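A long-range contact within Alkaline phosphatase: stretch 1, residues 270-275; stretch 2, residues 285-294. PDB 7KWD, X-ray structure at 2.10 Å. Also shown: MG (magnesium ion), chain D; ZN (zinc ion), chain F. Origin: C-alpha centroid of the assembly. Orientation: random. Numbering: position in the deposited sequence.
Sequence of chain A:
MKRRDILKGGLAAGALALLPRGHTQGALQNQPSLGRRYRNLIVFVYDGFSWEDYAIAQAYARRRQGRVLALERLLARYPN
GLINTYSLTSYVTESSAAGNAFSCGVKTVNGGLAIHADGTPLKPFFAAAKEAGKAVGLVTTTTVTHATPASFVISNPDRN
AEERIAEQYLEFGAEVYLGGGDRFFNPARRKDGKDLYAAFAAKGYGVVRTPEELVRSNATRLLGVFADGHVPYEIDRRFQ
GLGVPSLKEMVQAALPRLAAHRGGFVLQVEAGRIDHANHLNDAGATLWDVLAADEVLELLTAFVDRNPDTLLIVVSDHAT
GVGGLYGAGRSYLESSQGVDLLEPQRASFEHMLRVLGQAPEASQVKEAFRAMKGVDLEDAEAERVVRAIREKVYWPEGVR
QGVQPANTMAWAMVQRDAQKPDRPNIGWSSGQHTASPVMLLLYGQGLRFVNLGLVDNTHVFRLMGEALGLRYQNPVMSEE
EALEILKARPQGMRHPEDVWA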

ATOM      1  N   GLU A 270       0.882 -12.548 -17.599  1.00 20.08           N
ATOM      2  CA  GLU A 270       1.692 -11.984 -16.535  1.00 27.41           C
ATOM      3  C   GLU A 270       2.360 -10.695 -16.979  1.00 24.77           C
ATOM      4  O   GLU A 270       3.116 -10.681 -17.963  1.00 25.86           O
ATOM      5  CB  GLU A 270       2.780 -12.939 -16.036  1.00 25.29           C
ATOM      6  CG  GLU A 270       3.255 -12.463 -14.631  1.00 26.44           C
ATOM      7  CD  GLU A 270       4.617 -12.972 -14.294  1.00 26.71           C
ATOM      8  OE1 GLU A 270       5.230 -13.619 -15.176  1.00 27.28           O
ATOM      9  OE2 GLU A 270       5.042 -12.732 -13.166  1.00 24.58           O
ATOM     10  N   ALA A 271       2.060  -9.611 -16.271  1.00 24.45           N
ATOM     11  CA  ALA A 271       2.850  -8.387 -16.351  1.00 22.45           C
ATOM     12  C   ALA A 271       3.931  -8.566 -15.306  1.00 24.33           C
ATOM     13  O   ALA A 271       3.854  -8.061 -14.189  1.00 23.37           O
ATOM     14  CB  ALA A 271       1.998  -7.155 -16.097  1.00 25.24           C
ATOM     15  N   GLY A 272       4.947  -9.355 -15.683  1.00 22.19           N
ATOM     16  CA  GLY A 272       5.891  -9.854 -14.711  1.00 24.65           C
ATOM     17  C   GLY A 272       7.028  -8.953 -14.372  1.00 21.87           C
ATOM     18  O   GLY A 272       7.810  -9.278 -13.458  1.00 23.26           O
ATOM     19  N   ARG A 273       7.190  -7.829 -15.073  1.00 18.79           N
ATOM     20  CA  ARG A 273       8.353  -6.980 -14.840  1.00 23.55           C
ATOM     21  C   ARG A 273       8.004  -5.702 -14.092  1.00 25.70           C
ATOM     22  O   ARG A 273       8.900  -4.889 -13.807  1.00 25.39           O
ATOM     23  CB  ARG A 273       9.055  -6.661 -16.166  1.00 23.76           C
ATOM     24  CG  ARG A 273       9.404  -7.951 -16.965  1.00 23.11           C
ATOM     25  CD  ARG A 273      10.676  -7.852 -17.819  1.00 27.29           C
ATOM     26  NE  ARG A 273      11.852  -7.744 -16.953  1.00 28.11           N
ATOM     27  CZ  ARG A 273      13.006  -7.209 -17.329  1.00 32.28           C
ATOM     28  NH1 ARG A 273      13.165  -6.740 -18.563  1.00 27.64           N
ATOM     29  NH2 ARG A 273      13.991  -7.148 -16.453  1.00 32.94           N
ATOM     30  N   ILE A 274       6.735  -5.526 -13.720  1.00 23.94           N
ATOM     31  CA  ILE A 274       6.408  -4.545 -12.692  1.00 20.76           C
ATOM     32  C   ILE A 274       7.267  -4.802 -11.465  1.00 21.22           C
ATOM     33  O   ILE A 274       7.909  -3.889 -10.938  1.00 20.45           O
ATOM     34  CB  ILE A 274       4.910  -4.597 -12.349  1.00 19.45           C
ATOM     35  CG1 ILE A 274       4.067  -4.172 -13.561  1.00 25.30           C
ATOM     36  CG2 ILE A 274       4.625  -3.767 -11.104  1.00 25.10           C
ATOM     37  CD1 ILE A 274       2.570  -4.512 -13.398  1.00 21.67           C
ATOM     38  N   ASP A 275       7.286  -6.063 -11.005  1.00 22.29           N
ATOM     39  CA  ASP A 275       8.154  -6.491  -9.910  1.00 27.21           C
ATOM     40  C   ASP A 275       9.598  -6.070 -10.153  1.00 22.67           C
ATOM     41  O   ASP A 275      10.212  -5.418  -9.311  1.00 25.91           O
ATOM     42  CB  ASP A 275       8.036  -8.014  -9.754  1.00 23.60           C
ATOM     43  CG  ASP A 275       8.839  -8.557  -8.618  1.00 25.29           C
ATOM     44  OD1 ASP A 275       8.564  -8.149  -7.456  1.00 20.55           O
ATOM     45  OD2 ASP A 275       9.720  -9.414  -8.882  1.00 24.32           O
ATOM     46  N   ALA A 285      10.127   2.956 -15.146  1.00 27.11           N
ATOM     47  CA  ALA A 285       9.940   1.638 -15.735  1.00 23.15           C
ATOM     48  C   ALA A 285       8.680   0.951 -15.182  1.00 18.99           C
ATOM     49  O   ALA A 285       7.915   0.342 -15.939  1.00 23.72           O
ATOM     50  CB  ALA A 285      11.176   0.773 -15.505  1.00 25.28           C
ATOM     51  N   THR A 286       8.437   1.079 -13.880  1.00 23.62           N
ATOM     52  CA  THR A 286       7.219   0.526 -13.293  1.00 22.59           C
ATOM     53  C   THR A 286       5.984   1.090 -13.968  1.00 20.95           C
ATOM     54  O   THR A 286       5.060   0.349 -14.327  1.00 23.71           O
ATOM     55  CB  THR A 286       7.180   0.832 -11.804  1.00 25.77           C
ATOM     56  OG1 THR A 286       8.335   0.261 -11.196  1.00 27.64           O
ATOM     57  CG2 THR A 286       5.915   0.281 -11.191  1.00 27.15           C
ATOM     58  N   LEU A 287       5.961   2.400 -14.156  1.00 24.49           N
ATOM     59  CA  LEU A 287       4.817   3.050 -14.755  1.00 21.98           C
ATOM     60  C   LEU A 287       4.517   2.481 -16.131  1.00 24.56           C
ATOM     61  O   LEU A 287       3.363   2.181 -16.441  1.00 24.12           O
ATOM     62  CB  LEU A 287       5.064   4.554 -14.851  1.00 29.33           C
ATOM     63  CG  LEU A 287       4.150   5.317 -15.803  1.00 26.40           C
ATOM     64  CD1 LEU A 287       2.744   5.393 -15.228  1.00 28.44           C
ATOM     65  CD2 LEU A 287       4.668   6.751 -16.024  1.00 31.03           C
ATOM     66  N   TRP A 288       5.540   2.359 -16.993  1.00 24.27           N
ATOM     67  CA  TRP A 288       5.267   1.925 -18.357  1.00 25.12           C
ATOM     68  C   TRP A 288       4.858   0.455 -18.413  1.00 21.03           C
ATOM     69  O   TRP A 288       4.061   0.086 -19.281  1.00 24.29           O
ATOM     70  CB  TRP A 288       6.465   2.234 -19.284  1.00 26.08           C
ATOM     71  CG  TRP A 288       6.371   3.668 -19.711  1.00 27.30           C
ATOM     72  CD1 TRP A 288       7.114   4.703 -19.255  1.00 25.99           C
ATOM     73  CD2 TRP A 288       5.431   4.229 -20.637  1.00 27.46           C
ATOM     74  NE1 TRP A 288       6.711   5.865 -19.840  1.00 30.71           N
ATOM     75  CE2 TRP A 288       5.679   5.604 -20.698  1.00 30.01           C
ATOM     76  CE3 TRP A 288       4.421   3.698 -21.426  1.00 26.16           C
ATOM     77  CZ2 TRP A 288       4.941   6.462 -21.507  1.00 30.85           C
ATOM     78  CZ3 TRP A 288       3.687   4.553 -22.239  1.00 30.31           C
ATOM     79  CH2 TRP A 288       3.957   5.917 -22.275  1.00 23.47           C
ATOM     80  N   ASP A 289       5.345  -0.390 -17.499  1.00 21.59           N
ATOM     81  CA  ASP A 289       4.850  -1.771 -17.486  1.00 22.44           C
ATOM     82  C   ASP A 289       3.434  -1.834 -16.920  1.00 20.06           C
ATOM     83  O   ASP A 289       2.635  -2.703 -17.304  1.00 23.15           O
ATOM     84  CB  ASP A 289       5.803  -2.690 -16.704  1.00 21.02           C
ATOM     85  CG  ASP A 289       6.890  -3.301 -17.601  1.00 28.94           C
ATOM     86  OD1 ASP A 289       7.403  -2.562 -18.464  1.00 22.84           O
ATOM     87  OD2 ASP A 289       7.203  -4.519 -17.495  1.00 26.79           O
ATOM     88  N   VAL A 290       3.081  -0.895 -16.050  1.00 27.57           N
ATOM     89  CA  VAL A 290       1.699  -0.824 -15.604  1.00 18.96           C
ATOM     90  C   VAL A 290       0.811  -0.333 -16.727  1.00 20.60           C
ATOM     91  O   VAL A 290      -0.318  -0.809 -16.881  1.00 23.35           O
ATOM     92  CB  VAL A 290       1.572   0.080 -14.370  1.00 20.85           C
ATOM     93  CG1 VAL A 290       0.097   0.281 -14.024  1.00 23.85           C
ATOM     94  CG2 VAL A 290       2.286  -0.552 -13.201  1.00 23.95           C
ATOM     95  N   LEU A 291       1.311   0.627 -17.534  1.00 22.68           N
ATOM     96  CA  LEU A 291       0.543   1.137 -18.667  1.00 22.60           C
ATOM     97  C   LEU A 291       0.451   0.077 -19.765  1.00 18.75           C
ATOM     98  O   LEU A 291      -0.588  -0.074 -20.406  1.00 20.35           O
ATOM     99  CB  LEU A 291       1.161   2.427 -19.230  1.00 24.95           C
ATOM    100  CG  LEU A 291       1.169   3.606 -18.268  1.00 24.89           C
ATOM    101  CD1 LEU A 291       1.638   4.871 -18.941  1.00 24.29           C
ATOM    102  CD2 LEU A 291      -0.223   3.889 -17.689  1.00 22.15           C
ATOM    103  N   ALA A 292       1.500  -0.713 -19.942  1.00 23.39           N
ATOM    104  CA  ALA A 292       1.392  -1.820 -20.886  1.00 18.75           C
ATOM    105  C   ALA A 292       0.353  -2.851 -20.430  1.00 22.97           C
ATOM    106  O   ALA A 292      -0.382  -3.416 -21.248  1.00 23.25           O
ATOM    107  CB  ALA A 292       2.749  -2.511 -21.040  1.00 22.88           C
ATOM    108  N   ALA A 293       0.336  -3.160 -19.134  1.00 22.18           N
ATOM    109  CA  ALA A 293      -0.703  -4.035 -18.600  1.00 25.61           C
ATOM    110  C   ALA A 293      -2.092  -3.449 -18.841  1.00 26.45           C
ATOM    111  O   ALA A 293      -3.045  -4.187 -19.135  1.00 21.54           O
ATOM    112  CB  ALA A 293      -0.491  -4.244 -17.102  1.00 23.25           C
ATOM    113  N   ASP A 294      -2.221  -2.118 -18.737  1.00 21.50           N
ATOM    114  CA  ASP A 294      -3.530  -1.502 -18.898  1.00 23.08           C
ATOM    115  C   ASP A 294      -4.054  -1.712 -20.305  1.00 26.17           C
ATOM    116  O   ASP A 294      -5.247  -1.972 -20.503  1.00 24.21           O
ATOM    117  CB  ASP A 294      -3.450  -0.013 -18.540  1.00 21.39           C
ATOM    118  CG  ASP A 294      -4.740   0.516 -17.946  1.00 26.33           C
ATOM    119  OD1 ASP A 294      -5.113   0.078 -16.831  1.00 27.80           O
ATOM    120  OD2 ASP A 294      -5.375   1.362 -18.589  1.00 25.60           O
TER
HETATM  121 MG    MG D 602       6.518 -13.390 -11.932  1.00 33.75          MG
HETATM  122 ZN    ZN F 604      10.527  -9.950  -7.144  1.00 30.30          ZN
HETATM  123  O   HOH W   1       7.159 -14.829 -13.355  1.00 29.14           O
HETATM  124  O   HOH W   2       7.937 -11.577 -12.266  1.00 25.03           O
HETATM  125  O   HOH W   3       5.645  -6.652 -17.152  1.00 25.89           O
HETATM  126  O   HOH W   4       7.917 -14.138 -10.791  1.00 33.87           O

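The contact between residues 270-275 and the helix 285-294 is small, burying 268 Å² over both sides, and is made chiefly by apolar packing, supplemented by one bridging water. No direct hydrogen bond crosses between the stretches. The first stretch leaves a strand at A271 and has entered a helix by I274; the helix 285-294 is touched by A271, R273 and I274, while G272 makes no contact. In the backbone register, the CA atoms of A271 and A293 lie 6.1 Å apart and those of I274 and T286 5.2 Å apart.

Apolar packing occurs around A271 and around I274. At A271 and A293 both CA-to-CB bonds point toward the opposing stretch, and the two CB atoms meet at 4.0 Å; with only methyl groups between them, the backbones can come this near. I274 makes the most extensive contact, with 87 Å² covered by the helix. Its CA-to-CB bond points sideways, but with chi1 in m and chi2 in t the end of the side chain comes nearer to the helix, placing I274 CD1 4.0 Å from V290 CG2. I274 CG1 also lies 3.9 Å from D289 CB, and I274 CG2 is 4.2 Å from T286 CG2. The isoleucine therefore touches T286, D289 and V290, residues spaced three and four apart in sequence, as expected for a side chain lying against one face of a helix.

The polar link is centred on D289, whose CA-to-CB bond points toward the first stretch. Water 3 donates a hydrogen bond to D289 OD2 (2.7 Å from the water O) and accepts one from the backbone N of R273 (2.8 Å from the same O). The water thus lets an amide of the first stretch and a carboxylate of the helix, which do not bond directly, share a partner. D289 OD2 also lies 3.1 Å from R273 CB, a close approach to the aliphatic base of the arginine. The end of the R273 side chain leads away from the helix, so its guanidinium forms no salt bridge with D289; its nitrogen atoms are hydrogen-bonded outside the two stretches.

Within the helix, regular backbone bonds support these positions, among them V290 N to T286 O at 2.9 Å and A293 N to D289 O at 3.0 Å. In the first stretch, a weak bond of 3.2 Å joins G272 N to E270 O.

Metal coordination involves residues of the first stretch that do not touch the helix. E270 OE2 binds the magnesium ion at 2.0 Å, and E270 OE1 accepts a hydrogen bond from water 1, itself a magnesium ligand, with 2.9 Å between OE1 and the water O. Water 2, another ligand of this ion, donates to G272 O across 2.6 Å. D275 OD2 binds zinc at 2.0 Å, its CA-to-CB bond pointing away from the helix.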